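Local coordinates for protein (superoxide dismutase) (Aquifex pyrophilus, PDB 1COJ) that destroys superoxide radicals, converting them to hydrogen peroxide and oxygen at one iron ion per subunit in a hyperthermophilic bacterium, at the interface of chains A and B. Sequence-based numbering; all coordinates share one arbitrary frame. Chains: chain A/B, Protein (superoxide dismutase).

Contact 1: the interface of chains A and B. Residues chain A 135, 203, 206-207, 210; chain B 157, 199-200, 202-203.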
loop_
_atom_site.group_PDB
_atom_site.type_symbol
_atom_site.label_atom_id
_atom_site.label_comp_id
_atom_site.label_asym_id
_atom_site.label_seq_id
_atom_site.Cartn_x
_atom_site.Cartn_y
_atom_site.Cartn_z
ATOM N N ILE A 135 -17.375 -16.338 -0.974
ATOM C CA ILE A 135 -18.609 -16.647 -0.252
ATOM C C ILE A 135 -19.769 -15.701 -0.525
ATOM O O ILE A 135 -20.920 -16.040 -0.256
ATOM C CB ILE A 135 -18.397 -16.732 1.275
ATOM C CG1 ILE A 135 -17.922 -15.386 1.829
ATOM C CG2 ILE A 135 -17.418 -17.839 1.600
ATOM C CD1 ILE A 135 -17.986 -15.286 3.340
ATOM N N ALA A 203 -19.601 -25.207 3.289
ATOM C CA ALA A 203 -19.642 -23.937 4.012
ATOM C C ALA A 203 -20.505 -22.920 3.271
ATOM O O ALA A 203 -21.286 -22.192 3.892
ATOM C CB ALA A 203 -18.239 -23.389 4.206
ATOM N N ALA A 206 -24.264 -22.960 3.864
ATOM C CA ALA A 206 -24.713 -22.309 5.098
ATOM C C ALA A 206 -24.615 -20.786 4.974
ATOM O O ALA A 206 -25.314 -20.051 5.669
ATOM C CB ALA A 206 -23.876 -22.785 6.279
ATOM N N LEU A 207 -23.756 -20.330 4.066
ATOM C CA LEU A 207 -23.504 -18.912 3.828
ATOM C C LEU A 207 -24.283 -18.267 2.681
ATOM O O LEU A 207 -24.224 -17.047 2.515
ATOM C CB LEU A 207 -22.008 -18.706 3.574
ATOM C CG LEU A 207 -21.092 -18.034 4.600
ATOM C CD1 LEU A 207 -21.592 -18.209 6.015
ATOM C CD2 LEU A 207 -19.695 -18.606 4.438
ATOM N N PHE A 210 -25.969 -14.432 2.208
ATOM C CA PHE A 210 -25.389 -13.779 3.381
ATOM C C PHE A 210 -25.846 -12.321 3.406
ATOM O O PHE A 210 -26.203 -11.780 4.454
ATOM C CB PHE A 210 -23.863 -13.864 3.324
ATOM C CG PHE A 210 -23.192 -13.551 4.625
ATOM C CD1 PHE A 210 -23.196 -14.475 5.659
ATOM C CD2 PHE A 210 -22.553 -12.332 4.816
ATOM C CE1 PHE A 210 -22.574 -14.188 6.869
ATOM C CE2 PHE A 210 -21.931 -12.037 6.021
ATOM C CZ PHE A 210 -21.940 -12.964 7.049
ATOM N N ILE B 157 -15.194 -14.089 7.811
ATOM C CA ILE B 157 -16.635 -13.945 7.602
ATOM C C ILE B 157 -17.034 -12.744 8.464
ATOM O O ILE B 157 -17.018 -12.820 9.692
ATOM C CB ILE B 157 -17.409 -15.201 8.053
ATOM C CG1 ILE B 157 -16.888 -16.431 7.305
ATOM C CG2 ILE B 157 -18.898 -15.030 7.771
ATOM C CD1 ILE B 157 -17.476 -17.734 7.793
ATOM N N LYS B 199 -25.001 -18.308 10.544
ATOM C CA LYS B 199 -24.497 -18.815 9.274
ATOM C C LYS B 199 -22.988 -19.013 9.331
ATOM O O LYS B 199 -22.469 -20.024 8.855
ATOM C CB LYS B 199 -24.859 -17.856 8.141
ATOM C CG LYS B 199 -26.352 -17.714 7.915
ATOM C CD LYS B 199 -26.648 -16.857 6.703
ATOM C CE LYS B 199 -28.130 -16.887 6.378
ATOM N NZ LYS B 199 -28.459 -16.159 5.123
ATOM N N ALA B 200 -22.290 -18.057 9.939
ATOM C CA ALA B 200 -20.839 -18.121 10.069
ATOM C C ALA B 200 -20.411 -19.368 10.849
ATOM O O ALA B 200 -19.502 -20.088 10.434
ATOM C CB ALA B 200 -20.311 -16.854 10.740
ATOM N N LYS B 202 -22.216 -22.140 11.354
ATOM C CA LYS B 202 -22.579 -23.343 10.604
ATOM C C LYS B 202 -21.524 -23.598 9.540
ATOM O O LYS B 202 -21.077 -24.734 9.363
ATOM C CB LYS B 202 -23.940 -23.186 9.934
ATOM C CG LYS B 202 -25.070 -23.831 10.719
ATOM C CD LYS B 202 -26.427 -23.285 10.365
ATOM C CE LYS B 202 -27.501 -23.888 11.250
ATOM N NZ LYS B 202 -28.470 -22.871 11.693
ATOM N N ALA B 203 -21.068 -22.528 8.892
ATOM C CA ALA B 203 -20.027 -22.624 7.869
ATOM C C ALA B 203 -18.716 -23.116 8.476
ATOM O O ALA B 203 -18.026 -23.951 7.883
ATOM C CB ALA B 203 -19.819 -21.281 7.192
HETATM O O HOH W 1 -27.684 -13.275 6.260
#
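The phenyl ring of A:Phe210 is approached obliquely by B:Ile157 CG2: the methyl stands above the ring plane but out beyond the CE1-CZ edge, 3.7 Å from A:Phe210 CZ. The backbone oxygen of A:Ala206 meets the aliphatic part of B:Lys199, with B:Lys199 CB at 3.3 Å and CG and CD following alongside. In this iron/manganese superoxide dismutase, helix 190-207 of each subunit packs here against its two-fold copy. At the axis A:Ala203 CB faces B:Ala203 CB at 4.0 Å, small side chains that probably allow the helices to approach closely. A:Leu207 fills the next turn: CD1 lies 3.7 Å from B:Ala203 CB and also meets the backbone of B:Lys199, while CD2 points tip to tip at B:Ile157 CD1, 4.1 Å away. A:Ala206 CB rests against B:Lys202 CB. The chain of B:Lys199 leaves with CG anti to its carbonyl carbon (chi1 -64°) and stays extended, which carries the terminal amine NZ past the carbonyl to a water. That water is 3.2 Å from B:Lys199 NZ and 2.8 Å from A:Phe210 O. B:Lys199 NZ lies near the C-terminal end of chain A helix 190-207, whose dipole may favour a positive charge there.

Contact 2: the interface of chains A and B. Residues chain A 75-76, 79, 152-154, 156, 158; chain B 136, 153-155.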
loop_
_atom_site.group_PDB
_atom_site.type_symbol
_atom_site.label_atom_id
_atom_site.label_comp_id
_atom_site.label_asym_id
_atom_site.label_seq_id
_atom_site.Cartn_x
_atom_site.Cartn_y
_atom_site.Cartn_z
ATOM N N TYR A 75 0.109 -12.966 10.260
ATOM C CA TYR A 75 -0.862 -14.051 10.327
ATOM C C TYR A 75 -1.125 -14.610 8.938
ATOM O O TYR A 75 -1.209 -15.827 8.761
ATOM C CB TYR A 75 -2.166 -13.596 10.981
ATOM C CG TYR A 75 -3.128 -14.733 11.247
ATOM C CD1 TYR A 75 -2.756 -15.826 12.032
ATOM C CD2 TYR A 75 -4.407 -14.724 10.698
ATOM C CE1 TYR A 75 -3.637 -16.887 12.261
ATOM C CE2 TYR A 75 -5.296 -15.777 10.919
ATOM C CZ TYR A 75 -4.905 -16.855 11.700
ATOM O OH TYR A 75 -5.778 -17.899 11.907
ATOM N N MET A 76 -1.263 -13.725 7.952
ATOM C CA MET A 76 -1.488 -14.173 6.583
ATOM C C MET A 76 -0.240 -14.886 6.082
ATOM O O MET A 76 -0.329 -15.852 5.326
ATOM C CB MET A 76 -1.859 -13.006 5.667
ATOM C CG MET A 76 -3.303 -12.546 5.815
ATOM S SD MET A 76 -4.500 -13.790 5.289
ATOM C CE MET A 76 -4.880 -14.639 6.836
ATOM N N VAL A 79 -0.672 -18.475 7.570
ATOM C CA VAL A 79 -1.757 -19.184 6.902
ATOM C C VAL A 79 -1.495 -19.517 5.436
ATOM O O VAL A 79 -1.647 -20.670 5.023
ATOM C CB VAL A 79 -3.088 -18.400 7.029
ATOM C CG1 VAL A 79 -4.169 -19.050 6.182
ATOM C CG2 VAL A 79 -3.535 -18.355 8.487
ATOM N N ASN A 152 -6.156 -8.811 -0.568
ATOM C CA ASN A 152 -6.874 -10.021 -0.181
ATOM C C ASN A 152 -8.361 -9.718 -0.187
ATOM O O ASN A 152 -8.781 -8.669 0.305
ATOM C CB ASN A 152 -6.538 -10.454 1.256
ATOM C CG ASN A 152 -5.053 -10.487 1.549
ATOM O OD1 ASN A 152 -4.354 -9.495 1.375
ATOM N ND2 ASN A 152 -4.574 -11.616 2.040
ATOM N N LEU A 153 -9.159 -10.636 -0.721
ATOM C CA LEU A 153 -10.601 -10.459 -0.703
ATOM C C LEU A 153 -11.128 -11.031 0.614
ATOM O O LEU A 153 -10.766 -12.143 1.014
ATOM C CB LEU A 153 -11.263 -11.181 -1.879
ATOM C CG LEU A 153 -11.094 -10.596 -3.282
ATOM C CD1 LEU A 153 -11.704 -11.548 -4.289
ATOM C CD2 LEU A 153 -11.753 -9.231 -3.385
ATOM N N THR A 154 -11.932 -10.243 1.316
ATOM C CA THR A 154 -12.534 -10.678 2.567
ATOM C C THR A 154 -13.449 -11.872 2.260
ATOM O O THR A 154 -14.069 -11.924 1.192
ATOM C CB THR A 154 -13.396 -9.534 3.174
ATOM O OG1 THR A 154 -12.550 -8.462 3.604
ATOM C CG2 THR A 154 -14.206 -10.026 4.358
ATOM N N LEU A 156 -12.917 -14.891 1.218
ATOM C CA LEU A 156 -12.454 -15.895 0.262
ATOM C C LEU A 156 -11.924 -17.176 0.914
ATOM O O LEU A 156 -11.098 -17.120 1.824
ATOM C CB LEU A 156 -11.372 -15.288 -0.647
ATOM C CG LEU A 156 -10.918 -16.113 -1.856
ATOM C CD1 LEU A 156 -11.949 -16.005 -2.953
ATOM C CD2 LEU A 156 -9.584 -15.616 -2.368
ATOM N N PRO A 158 -9.655 -20.118 0.269
ATOM C CA PRO A 158 -8.560 -20.538 -0.619
ATOM C C PRO A 158 -8.529 -22.016 -0.972
ATOM O O PRO A 158 -8.612 -22.870 -0.091
ATOM C CB PRO A 158 -7.304 -20.170 0.179
ATOM C CG PRO A 158 -7.791 -19.233 1.249
ATOM C CD PRO A 158 -9.132 -19.783 1.599
ATOM N N PHE B 136 -9.869 -19.923 9.859
ATOM C CA PHE B 136 -8.678 -20.728 10.097
ATOM C C PHE B 136 -8.459 -21.089 11.561
ATOM O O PHE B 136 -7.851 -22.119 11.853
ATOM C CB PHE B 136 -7.442 -20.051 9.503
ATOM C CG PHE B 136 -7.553 -19.788 8.022
ATOM C CD1 PHE B 136 -7.602 -20.843 7.110
ATOM C CD2 PHE B 136 -7.642 -18.485 7.542
ATOM C CE1 PHE B 136 -7.738 -20.602 5.745
ATOM C CE2 PHE B 136 -7.780 -18.236 6.181
ATOM C CZ PHE B 136 -7.829 -19.297 5.280
ATOM N N LEU B 153 -8.209 -9.750 5.923
ATOM C CA LEU B 153 -7.772 -11.106 6.206
ATOM C C LEU B 153 -8.536 -12.050 5.275
ATOM O O LEU B 153 -9.760 -11.949 5.133
ATOM C CB LEU B 153 -8.048 -11.485 7.663
ATOM C CG LEU B 153 -7.183 -10.857 8.756
ATOM C CD1 LEU B 153 -7.729 -11.260 10.109
ATOM C CD2 LEU B 153 -5.734 -11.294 8.622
ATOM N N THR B 154 -7.804 -12.923 4.595
ATOM C CA THR B 154 -8.408 -13.903 3.705
ATOM C C THR B 154 -9.296 -14.825 4.552
ATOM O O THR B 154 -8.969 -15.117 5.708
ATOM C CB THR B 154 -7.303 -14.762 3.026
ATOM O OG1 THR B 154 -6.548 -13.955 2.116
ATOM C CG2 THR B 154 -7.905 -15.927 2.265
ATOM N N GLY B 155 -10.443 -15.218 4.004
ATOM C CA GLY B 155 -11.345 -16.125 4.697
ATOM C C GLY B 155 -12.269 -15.587 5.775
ATOM O O GLY B 155 -13.222 -16.263 6.156
HETATM O O HOH W 2 -8.330 -13.439 0.024
HETATM O O HOH W 3 -11.214 -9.501 5.830
#
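A:Val79 sets its CG1 methyl over the centre of one face of the B:Phe136 ring, 3.6 Å from the centroid, a CH-pi contact made by the branch that lies anti to the backbone N (chi1 173°). Around this ring the A-B interface of the dismutase is mostly apolar. A:Pro158 CD meets the ring tip, B:Phe136 CZ, and the phenol oxygen A:Tyr75 OH touches B:Phe136 CB at 3.6 Å. An alanine in place of B:Phe136 would probably leave A:Val79 CG1 and the ring of A:Pro158 facing a gap. Packing is tightest between A:Pro158 CG and B:Thr154 CG2, tip to tip at 3.5 Å. A:Met76, bent at chi2 and chi3, lays its sulfur against B:Thr154 CB and receives a weak hydrogen bond from B:Thr154 N, while its CE reaches B:Leu153 CD2 at 3.9 Å. The side toward the two-fold axis relies more on water. There A:Thr154 and B:Thr154 pair as an antiparallel beta bridge, and waters link the two loop segments: one lies 2.9 Å from A:Leu153 O and 2.8 Å from B:Thr154 OG1. The same hydroxyl accepts a nearly straight hydrogen bond in the amide plane of A:Asn152, 3.1 Å from ND2 to B:Thr154 OG1 with 171° at the hydrogen.

Contact 3: the interface of chains A and B. Residues chain A 123-126, 146; chain B 58-59, 62, 65, 69.
B:Arg65, from helix 63-86, reaches across to A:Ala124 at the end of helix 111-124 and to A:Asp146 in a loop beyond it, and its path accounts for much of this polar patch of the A-B interface of the tetramer. CG leaves anti to the backbone N (chi1 173°) and the chain stays extended to NE. CB lies against the methyl of A:Ala124, 3.8 Å from its CB; CG and CD then pass the carbonyl oxygen of the same residue. NE runs near A:Arg126 NH2. At the tip the guanidinium meets the A:Asp146 carboxylate end-on and nearly coplanar, a two-pronged salt bridge: NH2 bonds A:Asp146 OD1 at 2.8 Å and NH1 bonds OD2 at 3.0 Å, both to syn lone pairs and almost straight. NH1 also gives a hydrogen bond to A:Ala124 O, 3.0 Å away in the carbonyl plane.

Both faces of this guanidinium are occupied. B:Val69 CG2 sits over one, and the guanidinium of A:Arg126 stacks on the other, the two planes 8° from parallel. The like charges are probably eased by A:Asp146, whose OD2 also accepts from A:Arg126 N on its anti side, well out of the carboxylate plane, and by B:Gln59 O. That backbone oxygen is gripped side-on in the plane of the A:Arg126 guanidinium, 3.0 Å from NE and 2.9 Å from NH2. A water spans A:Met123 O and B:Gln59 N, 3.0 Å from that amide nitrogen.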
loop_
_atom_site.group_PDB
_atom_site.type_symbol
_atom_site.label_atom_id
_atom_site.label_comp_id
_atom_site.label_asym_id
_atom_site.label_seq_id
_atom_site.Cartn_x
_atom_site.Cartn_y
_atom_site.Cartn_z
ATOM N N MET A 123 1.911 -14.325 -12.671
ATOM C CA MET A 123 2.883 -13.484 -13.360
ATOM C C MET A 123 2.614 -11.995 -13.129
ATOM O O MET A 123 3.534 -11.181 -13.165
ATOM C CB MET A 123 2.868 -13.770 -14.866
ATOM C CG MET A 123 3.544 -15.078 -15.279
ATOM S SD MET A 123 5.297 -15.133 -14.837
ATOM C CE MET A 123 5.979 -13.966 -15.957
ATOM N N ALA A 124 1.350 -11.649 -12.898
ATOM C CA ALA A 124 0.944 -10.259 -12.697
ATOM C C ALA A 124 1.057 -9.738 -11.270
ATOM O O ALA A 124 1.100 -8.523 -11.065
ATOM C CB ALA A 124 -0.486 -10.057 -13.208
ATOM N N PHE A 125 1.097 -10.638 -10.290
ATOM C CA PHE A 125 1.176 -10.218 -8.896
ATOM C C PHE A 125 2.481 -10.419 -8.155
ATOM O O PHE A 125 3.201 -11.393 -8.360
ATOM C CB PHE A 125 -0.031 -10.722 -8.115
ATOM C CG PHE A 125 -1.284 -10.000 -8.485
ATOM C CD1 PHE A 125 -1.670 -8.850 -7.798
ATOM C CD2 PHE A 125 -2.020 -10.402 -9.593
ATOM C CE1 PHE A 125 -2.766 -8.108 -8.221
ATOM C CE2 PHE A 125 -3.112 -9.673 -10.025
ATOM C CZ PHE A 125 -3.488 -8.522 -9.339
ATOM N N ARG A 126 2.770 -9.461 -7.285
ATOM C CA ARG A 126 4.010 -9.419 -6.529
ATOM C C ARG A 126 4.079 -10.248 -5.255
ATOM O O ARG A 126 5.155 -10.364 -4.663
ATOM C CB ARG A 126 4.347 -7.958 -6.231
ATOM C CG ARG A 126 4.337 -7.095 -7.489
ATOM C CD ARG A 126 4.324 -5.600 -7.200
ATOM N NE ARG A 126 4.168 -4.845 -8.444
ATOM C CZ ARG A 126 3.935 -3.536 -8.519
ATOM N NH1 ARG A 126 3.825 -2.802 -7.420
ATOM N NH2 ARG A 126 3.799 -2.962 -9.705
ATOM N N ASP A 146 -0.460 -8.483 -3.697
ATOM C CA ASP A 146 0.864 -7.895 -3.867
ATOM C C ASP A 146 1.757 -8.134 -2.651
ATOM O O ASP A 146 2.958 -7.855 -2.684
ATOM C CB ASP A 146 0.776 -6.403 -4.189
ATOM C CG ASP A 146 0.853 -6.124 -5.678
ATOM O OD1 ASP A 146 0.828 -4.942 -6.057
ATOM O OD2 ASP A 146 0.948 -7.085 -6.472
ATOM N N ASN B 58 2.143 -9.119 -16.535
ATOM C CA ASN B 58 3.436 -8.703 -16.008
ATOM C C ASN B 58 3.205 -7.904 -14.725
ATOM O O ASN B 58 2.295 -7.074 -14.664
ATOM C CB ASN B 58 4.153 -7.851 -17.062
ATOM C CG ASN B 58 5.526 -7.409 -16.621
ATOM O OD1 ASN B 58 5.672 -6.397 -15.939
ATOM N ND2 ASN B 58 6.543 -8.171 -16.993
ATOM N N GLN B 59 4.039 -8.146 -13.714
ATOM C CA GLN B 59 3.900 -7.478 -12.423
ATOM C C GLN B 59 4.332 -6.019 -12.354
ATOM O O GLN B 59 4.017 -5.337 -11.384
ATOM C CB GLN B 59 4.606 -8.274 -11.318
ATOM C CG GLN B 59 6.119 -8.359 -11.461
ATOM C CD GLN B 59 6.809 -8.810 -10.183
ATOM O OE1 GLN B 59 7.989 -8.525 -9.976
ATOM N NE2 GLN B 59 6.081 -9.502 -9.316
ATOM N N SER B 62 0.746 -4.180 -16.731
ATOM C CA SER B 62 0.033 -4.924 -17.766
ATOM C C SER B 62 -1.450 -4.615 -17.567
ATOM O O SER B 62 -1.895 -4.418 -16.430
ATOM C CB SER B 62 0.306 -6.433 -17.681
ATOM O OG SER B 62 -0.020 -6.968 -16.415
ATOM N N ARG B 65 -3.074 -6.950 -15.092
ATOM C CA ARG B 65 -2.727 -6.680 -13.705
ATOM C C ARG B 65 -3.540 -5.543 -13.095
ATOM O O ARG B 65 -4.171 -5.716 -12.051
ATOM C CB ARG B 65 -1.240 -6.345 -13.564
ATOM C CG ARG B 65 -0.876 -5.898 -12.157
ATOM C CD ARG B 65 0.539 -5.351 -12.043
ATOM N NE ARG B 65 0.643 -4.448 -10.902
ATOM C CZ ARG B 65 0.728 -4.838 -9.632
ATOM N NH1 ARG B 65 0.748 -6.127 -9.320
ATOM N NH2 ARG B 65 0.692 -3.930 -8.670
ATOM N N VAL B 69 -6.150 -5.583 -9.945
ATOM C CA VAL B 69 -5.865 -4.802 -8.747
ATOM C C VAL B 69 -7.112 -4.017 -8.349
ATOM O O VAL B 69 -7.611 -4.154 -7.232
ATOM C CB VAL B 69 -4.690 -3.812 -8.962
ATOM C CG1 VAL B 69 -4.578 -2.861 -7.779
ATOM C CG2 VAL B 69 -3.377 -4.565 -9.132
HETATM O O HOH W 4 6.027 -10.375 -14.059
#

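Contact 1 and contact 2 are neighbours, their C-alpha centres about 15 Å apart, and draw on the same stretches: residues 135 and 136, and the segment around strand 157-158. Contact 3 lies farther out, about 19 Å from contact 2 and 31 Å from contact 1, yet it shares helix 63-86 with contact 2. That helix also carries the iron ligand A:His81 (and its copy in B), so it may couple the subunit boundary to the metal site. Each contact has a two-fold twin, giving an apolar and water-threaded middle flanked by ionic patches. The protein is a homotetramer, and this is one of its subunit pairings.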